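Local coordinates for protein succinyl-CoA ligase (ADP-forming) subunit alpha (Methanosaeta concilii, PDB 6HXI) that binds coenzyme A and joins a CoA-ligase family region to a citrate synthase-like C-terminal region in a single chain, at residues B[218-223]-B[251-256]; B[169-174]-B[192-197]. One frame throughout, in Å; residues are numbered along the deposited sequence.

In the fold
Both contacts reach the same mixed sheet of the CoA-ligase part of the chain, contact 2 inside it and contact 1 beside it, and their centres lie about 12 Å apart. Contact 2 (169-174 with 192-197) sets the neighbouring parallel strands 172-176 and 196-201 side by side; the chain then runs on into helix 212-221, whose C-terminal turn forms contact 1 (218-223 with 251-256) beside the start of strand 255-260. The two meet directly: Tyr-219 OH probably hydrogen-bonds Phe-174 O at 2.8 Å, and Asn-222 ND2 packs on Tyr-197 CE1 at 3.4 Å. The side chain of Phe-174 is about 12 Å from a bound coenzyme A, so contact 2 does not itself line the pocket.

Contact 1. Residues B[218-223]-B[251-256]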
loop_
_atom_site.group_PDB
_atom_site.type_symbol
_atom_site.label_atom_id
_atom_site.label_comp_id
_atom_site.label_asym_id
_atom_site.label_seq_id
_atom_site.Cartn_x
_atom_site.Cartn_y
_atom_site.Cartn_z
ATOM N N ARG B 218 17.377 64.622 -5.708
ATOM C CA ARG B 218 16.549 64.029 -6.755
ATOM C C ARG B 218 15.189 64.744 -6.796
ATOM O O ARG B 218 14.667 64.971 -7.883
ATOM C CB ARG B 218 16.305 62.542 -6.508
ATOM C CG ARG B 218 17.468 61.610 -6.795
ATOM C CD ARG B 218 17.031 60.151 -6.776
ATOM N NE ARG B 218 16.353 59.762 -5.533
ATOM C CZ ARG B 218 15.035 59.665 -5.387
ATOM N NH1 ARG B 218 14.226 59.956 -6.396
ATOM N NH2 ARG B 218 14.515 59.314 -4.222
ATOM N N TYR B 219 14.602 65.070 -5.624
ATOM C CA TYR B 219 13.318 65.764 -5.547
ATOM C C TYR B 219 13.422 67.163 -6.143
ATOM O O TYR B 219 12.448 67.643 -6.723
ATOM C CB TYR B 219 12.817 65.859 -4.097
ATOM C CG TYR B 219 12.687 64.548 -3.350
ATOM C CD1 TYR B 219 12.480 63.348 -4.030
ATOM C CD2 TYR B 219 12.704 64.513 -1.959
ATOM C CE1 TYR B 219 12.347 62.143 -3.345
ATOM C CE2 TYR B 219 12.563 63.311 -1.263
ATOM C CZ TYR B 219 12.371 62.131 -1.960
ATOM O OH TYR B 219 12.227 60.953 -1.272
ATOM N N GLU B 220 14.608 67.811 -5.994
ATOM C CA GLU B 220 14.915 69.156 -6.497
ATOM C C GLU B 220 14.958 69.213 -8.024
ATOM O O GLU B 220 14.667 70.268 -8.610
ATOM C CB GLU B 220 16.249 69.648 -5.934
ATOM C CG GLU B 220 16.122 70.885 -5.060
ATOM C CD GLU B 220 15.836 72.208 -5.755
ATOM O OE1 GLU B 220 16.676 72.666 -6.563
ATOM O OE2 GLU B 220 14.802 72.829 -5.422
ATOM N N ARG B 221 15.345 68.086 -8.661
ATOM C CA ARG B 221 15.434 67.942 -10.111
ATOM C C ARG B 221 14.092 67.517 -10.720
ATOM O O ARG B 221 13.806 67.894 -11.863
ATOM C CB ARG B 221 16.525 66.935 -10.496
ATOM C CG ARG B 221 17.964 67.428 -10.276
ATOM C CD ARG B 221 18.989 66.440 -10.833
ATOM N NE ARG B 221 18.954 65.138 -10.146
ATOM C CZ ARG B 221 19.549 64.033 -10.588
ATOM N NH1 ARG B 221 20.232 64.046 -11.725
ATOM N NH2 ARG B 221 19.461 62.904 -9.897
ATOM N N ASN B 222 13.272 66.746 -9.965
ATOM C CA ASN B 222 11.967 66.262 -10.418
ATOM C C ASN B 222 10.935 67.386 -10.583
ATOM O O ASN B 222 10.578 68.027 -9.597
ATOM C CB ASN B 222 11.432 65.142 -9.499
ATOM C CG ASN B 222 10.346 64.267 -10.109
ATOM O OD1 ASN B 222 9.638 64.635 -11.062
ATOM N ND2 ASN B 222 10.164 63.085 -9.538
ATOM N N PRO B 223 10.426 67.617 -11.819
ATOM C CA PRO B 223 9.418 68.687 -12.021
ATOM C C PRO B 223 8.073 68.444 -11.332
ATOM O O PRO B 223 7.406 69.404 -10.964
ATOM C CB PRO B 223 9.244 68.749 -13.546
ATOM C CG PRO B 223 10.366 67.947 -14.122
ATOM C CD PRO B 223 10.755 66.941 -13.090
ATOM N N ILE B 251 19.032 73.784 -3.077
ATOM C CA ILE B 251 17.638 73.419 -2.809
ATOM C C ILE B 251 16.822 74.715 -2.839
ATOM O O ILE B 251 16.837 75.480 -1.873
ATOM C CB ILE B 251 17.446 72.635 -1.472
ATOM C CG1 ILE B 251 18.340 71.381 -1.390
ATOM C CG2 ILE B 251 15.953 72.294 -1.217
ATOM C CD1 ILE B 251 18.685 70.982 0.028
ATOM N N THR B 252 16.131 74.959 -3.962
ATOM C CA THR B 252 15.310 76.155 -4.188
ATOM C C THR B 252 13.836 75.941 -3.816
ATOM O O THR B 252 13.149 76.910 -3.484
ATOM C CB THR B 252 15.477 76.676 -5.622
ATOM O OG1 THR B 252 14.937 75.727 -6.544
ATOM C CG2 THR B 252 16.932 76.996 -5.968
ATOM N N LYS B 253 13.352 74.681 -3.883
ATOM C CA LYS B 253 11.977 74.302 -3.531
ATOM C C LYS B 253 11.781 74.460 -2.027
ATOM O O LYS B 253 12.756 74.248 -1.297
ATOM C CB LYS B 253 11.688 72.856 -3.949
ATOM C CG LYS B 253 11.362 72.730 -5.420
ATOM C CD LYS B 253 11.413 71.296 -5.914
ATOM C CE LYS B 253 11.627 71.324 -7.400
ATOM N NZ LYS B 253 11.705 69.976 -7.974
ATOM N N PRO B 254 10.571 74.847 -1.528
ATOM C CA PRO B 254 10.409 74.996 -0.068
ATOM C C PRO B 254 10.566 73.657 0.657
ATOM O O PRO B 254 10.008 72.652 0.227
ATOM C CB PRO B 254 9.028 75.640 0.084
ATOM C CG PRO B 254 8.305 75.295 -1.155
ATOM C CD PRO B 254 9.311 75.145 -2.248
ATOM N N LEU B 255 11.408 73.639 1.706
ATOM C CA LEU B 255 11.747 72.463 2.504
ATOM C C LEU B 255 11.251 72.540 3.955
ATOM O O LEU B 255 11.686 73.419 4.701
ATOM C CB LEU B 255 13.277 72.244 2.479
ATOM C CG LEU B 255 13.778 70.929 3.103
ATOM C CD1 LEU B 255 14.530 70.110 2.101
ATOM C CD2 LEU B 255 14.636 71.191 4.325
ATOM N N VAL B 256 10.378 71.594 4.360
ATOM C CA VAL B 256 9.882 71.470 5.741
ATOM C C VAL B 256 10.872 70.544 6.429
ATOM O O VAL B 256 11.230 69.510 5.867
ATOM C CB VAL B 256 8.423 70.940 5.844
ATOM C CG1 VAL B 256 7.984 70.811 7.298
ATOM C CG2 VAL B 256 7.447 71.833 5.072
#
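The C-terminal turn of helix 212-221 is tied here to the loop that leads into strand 255-260, the outermost strand of its sheet within this chain. Lys-253 puts its CG anti to the carbonyl carbon (chi1 -80°) and runs extended from there, so that NZ arrives among backbone carbonyls at the helix end. NZ donates to Tyr-219 O at 2.7 Å, in the carbonyl plane on a lone pair, and to Asn-222 O at 2.8 Å, approaching above that carbonyl's plane. A weak bond to Glu-220 O and one to Ile-225 O, just beyond the helix, add to the grip. In this alpha/beta fold helix 212-221 connects strands 196-201 and 227-233, and the lysine thus ties the loop before strand 255-260 to the end of that connection. Its positive charge probably suits the negative end of the helix dipole.

Glu-220 reaches the other way. Its chain is bent by the turn about CB-CG (chi2 -73°), and Glu-220 CG lies 3.7 Å from Ile-251 CA. OE2 accepts the N-H of Lys-253 at 2.8 Å, from 26° above the carboxylate plane, while Thr-252 OG1 reaches its syn lone pair at 3.1 Å. Thr-252 N adds a weak bond to the same oxygen. Lys-253 CG passes 3.4 Å from OE2, but the two charged ends do not touch: OE2 and Lys-253 NZ stay 4.9 Å apart.

Contact 2. Residues B[169-174]-B[192-197]; sequences PGCVGF and NSDGIY
Gly-170 nests against the backbone of 194-195, where a CB would point at this backbone and collide with Gly-195 O. Having no side chain, it brings its CA to 3.2 Å from Gly-195 O, a CA-H...O contact, with Asp-194 O close on the same carbon. Its own N-H turns to Ile-196 O, 2.9 Å away and well above that carbonyl's plane. Its carbonyl oxygen is in turn the bump against which Tyr-197 lies, with CB and one ring edge: Gly-170 O is 3.3 Å from Tyr-197 CB and in the plane of the ring, while Pro-169 CB meets the ring's CD2 obliquely at 3.9 Å.

Further along, strands 172-176 and 196-201 pair in parallel as the two strands of a beta-alpha-beta unit whose helix is 179-192. Tyr-197 N gives a nearly straight bond of 2.8 Å (168°) to a lone pair of Val-172 O, and Val-172 N a weak one to Gly-195 O. The side chains of Val-172 and Ile-196 diverge from this bridge. CG2 of Ile-196 instead settles against Phe-174 CB at 3.9 Å, and CG2 of Val-172 rests on Ser-193 OG at 3.5 Å. That hydroxyl accepts Gly-195 N in an ST turn and bonds Ile-189 O of the preceding helix. Asp-194, its CG between backbone N and carbonyl carbon (chi1 54°), extends OD1 to Cys-171 N at 3.0 Å, the N-H coming from above the carboxylate plane.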
loop_
_atom_site.group_PDB
_atom_site.type_symbol
_atom_site.label_atom_id
_atom_site.label_comp_id
_atom_site.label_asym_id
_atom_site.label_seq_id
_atom_site.Cartn_x
_atom_site.Cartn_y
_atom_site.Cartn_z
ATOM N N PRO B 169 -0.299 60.030 -6.930
ATOM C CA PRO B 169 0.747 60.965 -6.466
ATOM C C PRO B 169 0.261 62.369 -6.108
ATOM O O PRO B 169 -0.737 62.858 -6.640
ATOM C CB PRO B 169 1.724 61.027 -7.650
ATOM C CG PRO B 169 0.885 60.750 -8.846
ATOM C CD PRO B 169 -0.185 59.772 -8.383
ATOM N N GLY B 170 1.012 63.005 -5.215
ATOM C CA GLY B 170 0.845 64.396 -4.814
ATOM C C GLY B 170 2.062 65.181 -5.267
ATOM O O GLY B 170 2.753 64.761 -6.197
ATOM N N CYS B 171 2.370 66.286 -4.592
ATOM C CA CYS B 171 3.492 67.175 -4.929
ATOM C C CYS B 171 4.651 67.126 -3.930
ATOM O O CYS B 171 5.642 67.837 -4.125
ATOM C CB CYS B 171 2.976 68.601 -5.081
ATOM S SG CYS B 171 2.679 69.444 -3.502
ATOM N N VAL B 172 4.523 66.335 -2.846
ATOM C CA VAL B 172 5.513 66.288 -1.763
ATOM C C VAL B 172 6.585 65.215 -1.947
ATOM O O VAL B 172 6.272 64.046 -2.132
ATOM C CB VAL B 172 4.838 66.188 -0.358
ATOM C CG1 VAL B 172 5.852 66.413 0.771
ATOM C CG2 VAL B 172 3.665 67.174 -0.233
ATOM N N GLY B 173 7.840 65.632 -1.827
ATOM C CA GLY B 173 9.005 64.754 -1.845
ATOM C C GLY B 173 9.434 64.580 -0.412
ATOM O O GLY B 173 9.864 65.543 0.215
ATOM N N PHE B 174 9.248 63.372 0.143
ATOM C CA PHE B 174 9.523 63.080 1.554
ATOM C C PHE B 174 10.731 62.158 1.834
ATOM O O PHE B 174 10.870 61.111 1.200
ATOM C CB PHE B 174 8.260 62.494 2.240
ATOM C CG PHE B 174 8.458 62.319 3.722
ATOM C CD1 PHE B 174 8.424 63.414 4.576
ATOM C CD2 PHE B 174 8.781 61.077 4.253
ATOM C CE1 PHE B 174 8.693 63.265 5.939
ATOM C CE2 PHE B 174 9.052 60.930 5.614
ATOM C CZ PHE B 174 8.997 62.018 6.449
ATOM N N ASN B 192 -2.681 67.201 5.127
ATOM C CA ASN B 192 -2.278 68.599 5.105
ATOM C C ASN B 192 -1.756 69.102 3.742
ATOM O O ASN B 192 -1.268 70.229 3.650
ATOM C CB ASN B 192 -1.250 68.832 6.222
ATOM C CG ASN B 192 -1.841 68.739 7.620
ATOM O OD1 ASN B 192 -2.496 69.664 8.112
ATOM N ND2 ASN B 192 -1.597 67.637 8.303
ATOM N N SER B 193 -1.897 68.296 2.686
ATOM C CA SER B 193 -1.495 68.642 1.315
ATOM C C SER B 193 -2.184 67.699 0.325
ATOM O O SER B 193 -3.128 66.999 0.715
ATOM C CB SER B 193 0.025 68.563 1.160
ATOM O OG SER B 193 0.501 67.232 1.202
ATOM N N ASP B 194 -1.695 67.643 -0.941
ATOM C CA ASP B 194 -2.217 66.687 -1.926
ATOM C C ASP B 194 -1.518 65.325 -1.789
ATOM O O ASP B 194 -1.711 64.433 -2.611
ATOM C CB ASP B 194 -2.190 67.223 -3.366
ATOM C CG ASP B 194 -0.866 67.744 -3.901
ATOM O OD1 ASP B 194 0.155 67.653 -3.172
ATOM O OD2 ASP B 194 -0.852 68.261 -5.044
ATOM N N GLY B 195 -0.718 65.189 -0.733
ATOM C CA GLY B 195 -0.008 63.962 -0.414
ATOM C C GLY B 195 1.370 63.861 -1.026
ATOM O O GLY B 195 1.802 64.747 -1.769
ATOM N N ILE B 196 2.064 62.776 -0.708
ATOM C CA ILE B 196 3.392 62.529 -1.255
ATOM C C ILE B 196 3.348 62.134 -2.731
ATOM O O ILE B 196 2.418 61.478 -3.195
ATOM C CB ILE B 196 4.254 61.502 -0.439
ATOM C CG1 ILE B 196 3.640 60.094 -0.417
ATOM C CG2 ILE B 196 4.564 61.984 0.969
ATOM C CD1 ILE B 196 4.462 59.016 -1.051
ATOM N N TYR B 197 4.390 62.525 -3.448
ATOM C CA TYR B 197 4.680 62.061 -4.785
ATOM C C TYR B 197 5.543 60.798 -4.502
ATOM O O TYR B 197 5.211 59.701 -4.949
ATOM C CB TYR B 197 5.504 63.105 -5.560
ATOM C CG TYR B 197 5.924 62.620 -6.928
ATOM C CD1 TYR B 197 7.096 61.887 -7.100
ATOM C CD2 TYR B 197 5.133 62.861 -8.049
ATOM C CE1 TYR B 197 7.458 61.381 -8.348
ATOM C CE2 TYR B 197 5.497 62.379 -9.306
ATOM C CZ TYR B 197 6.668 61.649 -9.451
ATOM O OH TYR B 197 7.049 61.181 -10.688
#